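PDB 3M4X: NOL1/NOP2/sun family protein from Enterococcus faecium, which probably transfers methyl groups from S-adenosylmethionine to cytosines of ribosomal RNA, with a PUA-like domain likely to bind RNA. Local coordinates for residues A64-E69 with H288-E293; E215-A220 with L230-C235; E327-E332 with G375-N380. All coordinates share one frame; numbering follows the deposited sequence.

Contact 1 of 3, residues A64-E69 with H288-E293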
loop_
_atom_site.group_PDB
_atom_site.type_symbol
_atom_site.label_atom_id
_atom_site.label_comp_id
_atom_site.label_asym_id
_atom_site.label_seq_id
_atom_site.Cartn_x
_atom_site.Cartn_y
_atom_site.Cartn_z
ATOM N N ALA A 64 -5.536 -14.008 -9.650
ATOM C CA ALA A 64 -4.837 -13.036 -10.491
ATOM C C ALA A 64 -3.445 -13.548 -10.871
ATOM O O ALA A 64 -2.817 -14.277 -10.106
ATOM C CB ALA A 64 -4.737 -11.701 -9.783
ATOM N N PRO A 65 -2.944 -13.142 -12.045
ATOM C CA PRO A 65 -1.680 -13.665 -12.579
ATOM C C PRO A 65 -0.441 -13.220 -11.808
ATOM O O PRO A 65 0.548 -13.951 -11.783
ATOM C CB PRO A 65 -1.610 -13.070 -13.999
ATOM C CG PRO A 65 -2.909 -12.397 -14.238
ATOM C CD PRO A 65 -3.516 -12.096 -12.906
ATOM N N TYR A 66 -0.481 -12.040 -11.202
ATOM C CA TYR A 66 0.748 -11.429 -10.707
ATOM C C TYR A 66 0.827 -11.222 -9.191
ATOM O O TYR A 66 1.654 -10.449 -8.730
ATOM C CB TYR A 66 1.012 -10.090 -11.409
ATOM C CG TYR A 66 0.939 -10.150 -12.920
ATOM C CD1 TYR A 66 0.031 -9.366 -13.613
ATOM C CD2 TYR A 66 1.760 -10.999 -13.649
ATOM C CE1 TYR A 66 -0.057 -9.419 -14.990
ATOM C CE2 TYR A 66 1.674 -11.059 -15.037
ATOM C CZ TYR A 66 0.761 -10.267 -15.694
ATOM O OH TYR A 66 0.662 -10.295 -17.062
ATOM N N SER A 67 -0.027 -11.892 -8.423
ATOM C CA SER A 67 0.164 -11.939 -6.972
ATOM C C SER A 67 -0.445 -13.178 -6.333
ATOM O O SER A 67 -1.557 -13.561 -6.651
ATOM C CB SER A 67 -0.396 -10.687 -6.281
ATOM O OG SER A 67 -0.658 -10.954 -4.907
ATOM N N ASN A 68 0.308 -13.762 -5.409
ATOM C CA ASN A 68 -0.100 -14.876 -4.553
ATOM C C ASN A 68 -1.435 -14.700 -3.838
ATOM O O ASN A 68 -2.032 -15.676 -3.388
ATOM C CB ASN A 68 0.958 -15.044 -3.457
ATOM C CG ASN A 68 1.691 -16.349 -3.556
ATOM O OD1 ASN A 68 2.916 -16.385 -3.479
ATOM N ND2 ASN A 68 0.949 -17.437 -3.729
ATOM N N GLU A 69 -1.876 -13.455 -3.699
ATOM C CA GLU A 69 -3.055 -13.139 -2.888
ATOM C C GLU A 69 -4.110 -12.401 -3.704
ATOM O O GLU A 69 -5.037 -11.806 -3.157
ATOM C CB GLU A 69 -2.617 -12.309 -1.677
ATOM C CG GLU A 69 -1.452 -12.963 -0.913
ATOM C CD GLU A 69 -0.487 -11.961 -0.288
ATOM O OE1 GLU A 69 -0.588 -10.744 -0.574
ATOM O OE2 GLU A 69 0.382 -12.399 0.494
ATOM N N HIS A 288 -1.867 -6.324 -25.218
ATOM C CA HIS A 288 -2.222 -7.219 -26.308
ATOM C C HIS A 288 -1.611 -8.610 -26.141
ATOM O O HIS A 288 -1.921 -9.524 -26.903
ATOM C CB HIS A 288 -1.804 -6.610 -27.647
ATOM C CG HIS A 288 -0.325 -6.424 -27.797
ATOM N ND1 HIS A 288 0.381 -5.458 -27.107
ATOM C CD2 HIS A 288 0.578 -7.072 -28.569
ATOM C CE1 HIS A 288 1.656 -5.525 -27.447
ATOM N NE2 HIS A 288 1.802 -6.493 -28.333
ATOM N N LYS A 289 -0.771 -8.763 -25.123
ATOM C CA LYS A 289 0.119 -9.912 -24.998
ATOM C C LYS A 289 -0.067 -10.600 -23.656
ATOM O O LYS A 289 -0.181 -11.821 -23.576
ATOM C CB LYS A 289 1.577 -9.439 -25.084
ATOM C CG LYS A 289 2.385 -10.008 -26.232
ATOM C CD LYS A 289 3.856 -9.692 -26.016
ATOM C CE LYS A 289 4.771 -10.315 -27.066
ATOM N NZ LYS A 289 6.205 -10.162 -26.668
ATOM N N ASP A 290 -0.064 -9.791 -22.600
ATOM C CA ASP A 290 -0.088 -10.276 -21.231
ATOM C C ASP A 290 -1.406 -9.909 -20.586
ATOM O O ASP A 290 -2.269 -9.311 -21.217
ATOM C CB ASP A 290 1.040 -9.635 -20.428
ATOM C CG ASP A 290 2.388 -9.818 -21.074
ATOM O OD1 ASP A 290 2.769 -10.977 -21.326
ATOM O OD2 ASP A 290 3.063 -8.802 -21.337
ATOM N N GLN A 291 -1.553 -10.262 -19.316
ATOM C CA GLN A 291 -2.734 -9.877 -18.563
ATOM C C GLN A 291 -2.543 -8.485 -17.975
ATOM O O GLN A 291 -1.435 -8.120 -17.591
ATOM C CB GLN A 291 -3.016 -10.902 -17.468
ATOM C CG GLN A 291 -3.577 -12.183 -18.025
ATOM C CD GLN A 291 -4.673 -11.900 -19.035
ATOM O OE1 GLN A 291 -5.531 -11.040 -18.808
ATOM N NE2 GLN A 291 -4.642 -12.608 -20.166
ATOM N N GLY A 292 -3.609 -7.699 -17.931
ATOM C CA GLY A 292 -3.543 -6.391 -17.309
ATOM C C GLY A 292 -3.310 -5.223 -18.246
ATOM O O GLY A 292 -3.159 -5.386 -19.457
ATOM N N GLU A 293 -3.233 -4.038 -17.655
ATOM C CA GLU A 293 -3.289 -2.792 -18.390
ATOM C C GLU A 293 -1.980 -2.348 -19.041
ATOM O O GLU A 293 -1.982 -1.788 -20.144
ATOM C CB GLU A 293 -3.842 -1.699 -17.480
ATOM C CG GLU A 293 -5.308 -1.935 -17.140
ATOM C CD GLU A 293 -6.157 -2.084 -18.394
ATOM O OE1 GLU A 293 -6.776 -3.152 -18.590
ATOM O OE2 GLU A 293 -6.178 -1.132 -19.198
#
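Pro65 and Tyr66 meet Asp290 and Gln291 where a loop of the N-terminal region reaches the connection between antiparallel strands 283-285 and 295-302 of the Rossmann-like methyltransferase sheet. Tyr66 carries the contact. Its CB is directed toward 288-293, and chi1 of -50°, which sets CG beside the backbone N and anti to the carbonyl carbon, extends the ring along that course. One ring face lies beneath Pro65 CB, 3.8 Å above the plane and over the ring centre. Farther out, Tyr66 CE1 comes within 3.2 Å of Gln291 O, which sits at the ring edge, in plane. At the tip, Tyr66 OH donates to Gln291 O over 3.1 Å. The C=O...donor angle is 117°, and the donor lies near the carbonyl plane, tilted 16° from it. The Tyr66 side chain also touches Ile285 and Ile96 of helix 95-101. Asp290 meets Tyr66 OH through CB; its OD2 is bonded to Trp286 N and Ser267 OG instead. Beside the ring, the Pro65 and Gln291 side chains cross at about a right angle, Pro65 CG lying 3.6 Å from Gln291 CB.

Contact 2 of 3, residues E215-A220 with L230-C235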
loop_
_atom_site.group_PDB
_atom_site.type_symbol
_atom_site.label_atom_id
_atom_site.label_comp_id
_atom_site.label_asym_id
_atom_site.label_seq_id
_atom_site.Cartn_x
_atom_site.Cartn_y
_atom_site.Cartn_z
ATOM N N GLU A 215 14.999 12.900 -11.131
ATOM C CA GLU A 215 15.056 13.683 -9.902
ATOM C C GLU A 215 14.574 12.891 -8.681
ATOM O O GLU A 215 15.183 12.947 -7.608
ATOM C CB GLU A 215 14.242 14.971 -10.059
ATOM C CG GLU A 215 14.865 15.964 -11.034
ATOM C CD GLU A 215 13.837 16.794 -11.780
ATOM O OE1 GLU A 215 12.752 17.050 -11.215
ATOM O OE2 GLU A 215 14.121 17.194 -12.932
ATOM N N ILE A 216 13.471 12.169 -8.850
ATOM C CA ILE A 216 12.920 11.371 -7.782
ATOM C C ILE A 216 13.929 10.299 -7.385
ATOM O O ILE A 216 14.218 10.115 -6.198
ATOM C CB ILE A 216 11.566 10.747 -8.188
ATOM C CG1 ILE A 216 10.533 11.849 -8.419
ATOM C CG2 ILE A 216 11.053 9.786 -7.110
ATOM C CD1 ILE A 216 9.211 11.352 -8.937
ATOM N N LEU A 217 14.497 9.633 -8.388
ATOM C CA LEU A 217 15.452 8.543 -8.185
ATOM C C LEU A 217 16.784 8.965 -7.596
ATOM O O LEU A 217 17.456 8.165 -6.947
ATOM C CB LEU A 217 15.721 7.819 -9.506
ATOM C CG LEU A 217 14.629 6.888 -10.017
ATOM C CD1 LEU A 217 14.964 6.491 -11.439
ATOM C CD2 LEU A 217 14.530 5.658 -9.097
ATOM N N SER A 218 17.192 10.203 -7.859
ATOM C CA SER A 218 18.458 10.680 -7.340
ATOM C C SER A 218 18.325 10.883 -5.835
ATOM O O SER A 218 19.294 10.732 -5.082
ATOM C CB SER A 218 18.910 11.958 -8.061
ATOM O OG SER A 218 18.016 13.033 -7.832
ATOM N N SER A 219 17.115 11.203 -5.390
ATOM C CA SER A 219 16.850 11.245 -3.961
ATOM C C SER A 219 16.730 9.837 -3.384
ATOM O O SER A 219 17.291 9.539 -2.323
ATOM C CB SER A 219 15.594 12.051 -3.669
ATOM O OG SER A 219 15.808 13.425 -3.921
ATOM N N ALA A 220 16.001 8.972 -4.089
ATOM C CA ALA A 220 15.745 7.615 -3.611
ATOM C C ALA A 220 17.039 6.892 -3.319
ATOM O O ALA A 220 17.205 6.300 -2.249
ATOM C CB ALA A 220 14.907 6.815 -4.646
ATOM N N LEU A 230 16.308 -1.527 -4.881
ATOM C CA LEU A 230 15.459 -0.517 -5.474
ATOM C C LEU A 230 14.561 -1.170 -6.496
ATOM O O LEU A 230 15.030 -1.848 -7.418
ATOM C CB LEU A 230 16.315 0.518 -6.188
ATOM C CG LEU A 230 15.552 1.466 -7.098
ATOM C CD1 LEU A 230 14.666 2.360 -6.264
ATOM C CD2 LEU A 230 16.540 2.275 -7.879
ATOM N N ILE A 231 13.263 -0.975 -6.325
ATOM C CA ILE A 231 12.302 -1.413 -7.309
ATOM C C ILE A 231 11.709 -0.174 -7.992
ATOM O O ILE A 231 11.139 0.696 -7.324
ATOM C CB ILE A 231 11.192 -2.286 -6.686
ATOM C CG1 ILE A 231 11.735 -3.655 -6.246
ATOM C CG2 ILE A 231 10.060 -2.495 -7.691
ATOM C CD1 ILE A 231 12.423 -3.675 -4.885
ATOM N N TYR A 232 11.872 -0.091 -9.313
ATOM C CA TYR A 232 11.341 1.021 -10.109
ATOM C C TYR A 232 10.219 0.562 -11.022
ATOM O O TYR A 232 10.318 -0.476 -11.680
ATOM C CB TYR A 232 12.439 1.636 -10.974
ATOM C CG TYR A 232 11.965 2.712 -11.939
ATOM C CD1 TYR A 232 11.656 3.982 -11.484
ATOM C CD2 TYR A 232 11.845 2.457 -13.306
ATOM C CE1 TYR A 232 11.245 4.974 -12.348
ATOM C CE2 TYR A 232 11.426 3.451 -14.195
ATOM C CZ TYR A 232 11.135 4.714 -13.706
ATOM O OH TYR A 232 10.719 5.730 -14.554
ATOM N N SER A 233 9.156 1.349 -11.089
ATOM C CA SER A 233 8.016 0.953 -11.898
ATOM C C SER A 233 7.282 2.130 -12.483
ATOM O O SER A 233 7.371 3.265 -12.000
ATOM C CB SER A 233 7.034 0.118 -11.095
ATOM O OG SER A 233 6.192 0.962 -10.328
ATOM N N THR A 234 6.504 1.827 -13.509
ATOM C CA THR A 234 5.855 2.854 -14.274
ATOM C C THR A 234 4.604 2.247 -14.908
ATOM O O THR A 234 4.550 1.041 -15.136
ATOM C CB THR A 234 6.869 3.367 -15.318
ATOM O OG1 THR A 234 7.174 4.746 -15.063
ATOM C CG2 THR A 234 6.368 3.158 -16.715
ATOM N N CYS A 235 3.582 3.060 -15.154
ATOM C CA CYS A 235 2.411 2.567 -15.872
ATOM C C CYS A 235 2.359 3.169 -17.274
ATOM O O CYS A 235 1.326 3.630 -17.738
ATOM C CB CYS A 235 1.114 2.826 -15.092
ATOM S SG CYS A 235 0.759 4.561 -14.749
#
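Glu215 O, two residues before Leu217, which meets Leu230 and Tyr232, is gripped by three donors. The shortest bond comes from Ser218 OG at 2.8 Å; its C=O...donor angle is 115° and the donor is tilted 34° from the carbonyl plane. Ser218 N and Ser219 N add weak bonds to the same oxygen. These interactions belong to the helix itself, whereas the contact with the strand contains no hydrogen bond and is made by hydrocarbon alone.

Leu217 supplies all the closest touches from the helix: both of its methyls meet the Tyr232 ring, and CD2 also meets Leu230. Leu217 CD2 lies 4.1 Å from Leu230 CD2 and equally far, 4.1 Å, from Tyr232 CD1. The other branch, Leu217 CD1, approaches Tyr232 CE1 at 4.1 Å, and the fork thereby runs along one side of the phenol ring. Leu217 CD2 meets that ring obliquely, and the Leu217 side chain crosses both partners at about a right angle. Leu230 and Tyr232, two positions apart on the strand, both direct CB toward the helix. In Tyr232, chi1 of 174° puts CG opposite the backbone N; the side chain touches Ile245 and Ile246 of helix 243-252, while its OH is hydrogen-bonded to Glu241 O in the preceding loop. Leu217 also touches Ile245 and Leu249, so strand and helix 243-252 both contact it. Strand 176-182 pairs in parallel with 228-234, and helix 205-222 lies in the connection between them: the beta-alpha-beta crossover of a Rossmann-like methyltransferase fold.

Contact 3 of 3, residues E327-E332 with G375-N380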
loop_
_atom_site.group_PDB
_atom_site.type_symbol
_atom_site.label_atom_id
_atom_site.label_comp_id
_atom_site.label_asym_id
_atom_site.label_seq_id
_atom_site.Cartn_x
_atom_site.Cartn_y
_atom_site.Cartn_z
ATOM N N GLU A 327 -0.841 6.844 31.880
ATOM C CA GLU A 327 -0.213 5.569 32.184
ATOM C C GLU A 327 -1.221 4.657 32.864
ATOM O O GLU A 327 -1.400 3.505 32.472
ATOM C CB GLU A 327 0.980 5.781 33.110
ATOM C CG GLU A 327 2.335 5.700 32.432
ATOM C CD GLU A 327 2.802 4.272 32.241
ATOM O OE1 GLU A 327 3.991 3.993 32.515
ATOM O OE2 GLU A 327 1.977 3.428 31.827
ATOM N N LYS A 328 -1.876 5.178 33.897
ATOM C CA LYS A 328 -2.828 4.383 34.656
ATOM C C LYS A 328 -3.950 3.941 33.740
ATOM O O LYS A 328 -4.210 2.751 33.595
ATOM C CB LYS A 328 -3.391 5.176 35.842
ATOM C CG LYS A 328 -4.618 4.539 36.498
ATOM C CD LYS A 328 -5.066 5.312 37.731
ATOM C CE LYS A 328 -3.998 5.285 38.817
ATOM N NZ LYS A 328 -4.272 6.273 39.897
ATOM N N LEU A 329 -4.604 4.916 33.120
ATOM C CA LEU A 329 -5.697 4.652 32.191
ATOM C C LEU A 329 -5.393 3.541 31.166
ATOM O O LEU A 329 -6.187 2.605 31.006
ATOM C CB LEU A 329 -6.104 5.948 31.481
ATOM C CG LEU A 329 -7.313 6.685 32.071
ATOM C CD1 LEU A 329 -7.299 6.627 33.577
ATOM C CD2 LEU A 329 -7.370 8.127 31.594
ATOM N N TRP A 330 -4.252 3.643 30.484
ATOM C CA TRP A 330 -3.913 2.694 29.416
ATOM C C TRP A 330 -3.644 1.311 29.968
ATOM O O TRP A 330 -3.965 0.299 29.337
ATOM C CB TRP A 330 -2.704 3.165 28.601
ATOM C CG TRP A 330 -1.994 2.060 27.838
ATOM C CD1 TRP A 330 -0.772 1.517 28.129
ATOM C CD2 TRP A 330 -2.466 1.366 26.666
ATOM N NE1 TRP A 330 -0.455 0.535 27.213
ATOM C CE2 TRP A 330 -1.481 0.423 26.309
ATOM C CE3 TRP A 330 -3.630 1.453 25.886
ATOM C CZ2 TRP A 330 -1.622 -0.428 25.207
ATOM C CZ3 TRP A 330 -3.764 0.615 24.798
ATOM C CH2 TRP A 330 -2.767 -0.314 24.466
ATOM N N THR A 331 -3.036 1.271 31.144
ATOM C CA THR A 331 -2.669 0.001 31.742
ATOM C C THR A 331 -3.931 -0.765 32.108
ATOM O O THR A 331 -4.023 -1.972 31.889
ATOM C CB THR A 331 -1.723 0.200 32.951
ATOM O OG1 THR A 331 -0.459 0.702 32.478
ATOM C CG2 THR A 331 -1.497 -1.113 33.691
ATOM N N GLU A 332 -4.917 -0.049 32.639
ATOM C CA GLU A 332 -6.201 -0.656 32.940
ATOM C C GLU A 332 -6.714 -1.322 31.679
ATOM O O GLU A 332 -6.848 -2.547 31.627
ATOM C CB GLU A 332 -7.200 0.398 33.422
ATOM C CG GLU A 332 -6.591 1.431 34.350
ATOM C CD GLU A 332 -7.472 1.759 35.541
ATOM O OE1 GLU A 332 -8.665 1.386 35.520
ATOM O OE2 GLU A 332 -6.966 2.394 36.497
ATOM N N GLY A 375 -5.571 4.420 20.681
ATOM C CA GLY A 375 -6.801 5.039 21.136
ATOM C C GLY A 375 -6.599 6.483 21.572
ATOM O O GLY A 375 -5.511 7.045 21.407
ATOM N N ASP A 376 -7.655 7.078 22.126
ATOM C CA ASP A 376 -7.634 8.475 22.543
ATOM C C ASP A 376 -7.999 8.624 24.007
ATOM O O ASP A 376 -8.923 7.977 24.507
ATOM C CB ASP A 376 -8.609 9.314 21.716
ATOM C CG ASP A 376 -8.221 9.381 20.261
ATOM O OD1 ASP A 376 -7.017 9.240 19.980
ATOM O OD2 ASP A 376 -9.109 9.571 19.403
ATOM N N PHE A 377 -7.270 9.495 24.687
ATOM C CA PHE A 377 -7.618 9.865 26.042
ATOM C C PHE A 377 -8.659 10.967 25.986
ATOM O O PHE A 377 -8.606 11.843 25.122
ATOM C CB PHE A 377 -6.387 10.363 26.781
ATOM C CG PHE A 377 -5.316 9.323 26.950
ATOM C CD1 PHE A 377 -4.144 9.392 26.204
ATOM C CD2 PHE A 377 -5.469 8.293 27.871
ATOM C CE1 PHE A 377 -3.150 8.457 26.366
ATOM C CE2 PHE A 377 -4.478 7.350 28.044
ATOM C CZ PHE A 377 -3.320 7.430 27.286
ATOM N N LYS A 378 -9.621 10.913 26.897
ATOM C CA LYS A 378 -10.585 11.994 27.022
ATOM C C LYS A 378 -10.806 12.334 28.488
ATOM O O LYS A 378 -9.912 12.153 29.319
ATOM C CB LYS A 378 -11.903 11.642 26.323
ATOM C CG LYS A 378 -11.773 11.536 24.811
ATOM C CD LYS A 378 -13.120 11.604 24.120
ATOM C CE LYS A 378 -12.963 11.524 22.609
ATOM N NZ LYS A 378 -14.270 11.663 21.903
ATOM N N LYS A 379 -11.995 12.835 28.797
ATOM C CA LYS A 379 -12.356 13.176 30.166
ATOM C C LYS A 379 -12.246 11.956 31.080
ATOM O O LYS A 379 -13.128 11.095 31.094
ATOM C CB LYS A 379 -13.773 13.757 30.189
ATOM C CG LYS A 379 -14.386 13.867 28.796
ATOM C CD LYS A 379 -15.470 14.929 28.714
ATOM C CE LYS A 379 -15.911 15.133 27.267
ATOM N NZ LYS A 379 -16.852 16.277 27.120
ATOM N N ASN A 380 -11.142 11.885 31.822
ATOM C CA ASN A 380 -10.891 10.805 32.777
ATOM C C ASN A 380 -10.991 9.397 32.186
ATOM O O ASN A 380 -11.307 8.445 32.899
ATOM C CB ASN A 380 -11.842 10.917 33.976
ATOM C CG ASN A 380 -11.811 12.289 34.622
ATOM O OD1 ASN A 380 -10.803 12.997 34.563
ATOM N ND2 ASN A 380 -12.919 12.672 35.248
#
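Leu329 on helix 324-336 meets Phe377 and Asn380 at the end of strand 372-378 and in the turn that follows it. Leu329 CB lies 4.1 Å from Phe377 CE2, approaching at the ring edge and near its plane. Leu329 CD2 touches both the ring, at Phe377 CD2, and the backbone of the turn, 3.9 Å from Asn380 C. Trp330 N also lies near the Phe377 ring plane, at 4.4 Å from Phe377 CE2. Phe377 gets there because chi1 of -63° sets CG anti to the carbonyl carbon; its ring end comes nearer the helix than its CB direction alone would suggest.

In the next shell, Phe382 meets both Phe377 and Trp330 edge-to-face, and Leu352 touches both as well. Phe377, Phe382 and Leu352 belong to the four-stranded antiparallel sheet on which the helix packs. Within the helix, Glu327 O takes bonds from Thr331 N at 3.1 Å and Thr331 OG1 at 3.0 Å, which arrive from opposite faces of its plane. With no hydrogen bond between the segments, the contact is van der Waals in nature, buried at Phe377 and exposed at its Asn380 end.

How the contacts relate
From the N terminus, contact 1 opens first, at 64-69, and closes far along the chain at 288-293, joining the N-terminal region to the methyltransferase domain. Contact 2 is nested inside that long loop and closes a short one of its own, from helix 205-222 to strand 228-234. The two lie close, nearest atoms about 7 Å apart, but do not touch. Contact 3 follows in series: it opens only after contact 1 has closed, and ties helix 324-336 to its antiparallel sheet in the C-terminal part. Its centre is 47 Å from that of contact 1 and 43 Å from that of contact 2, across the chain's centre from both. No loops cross.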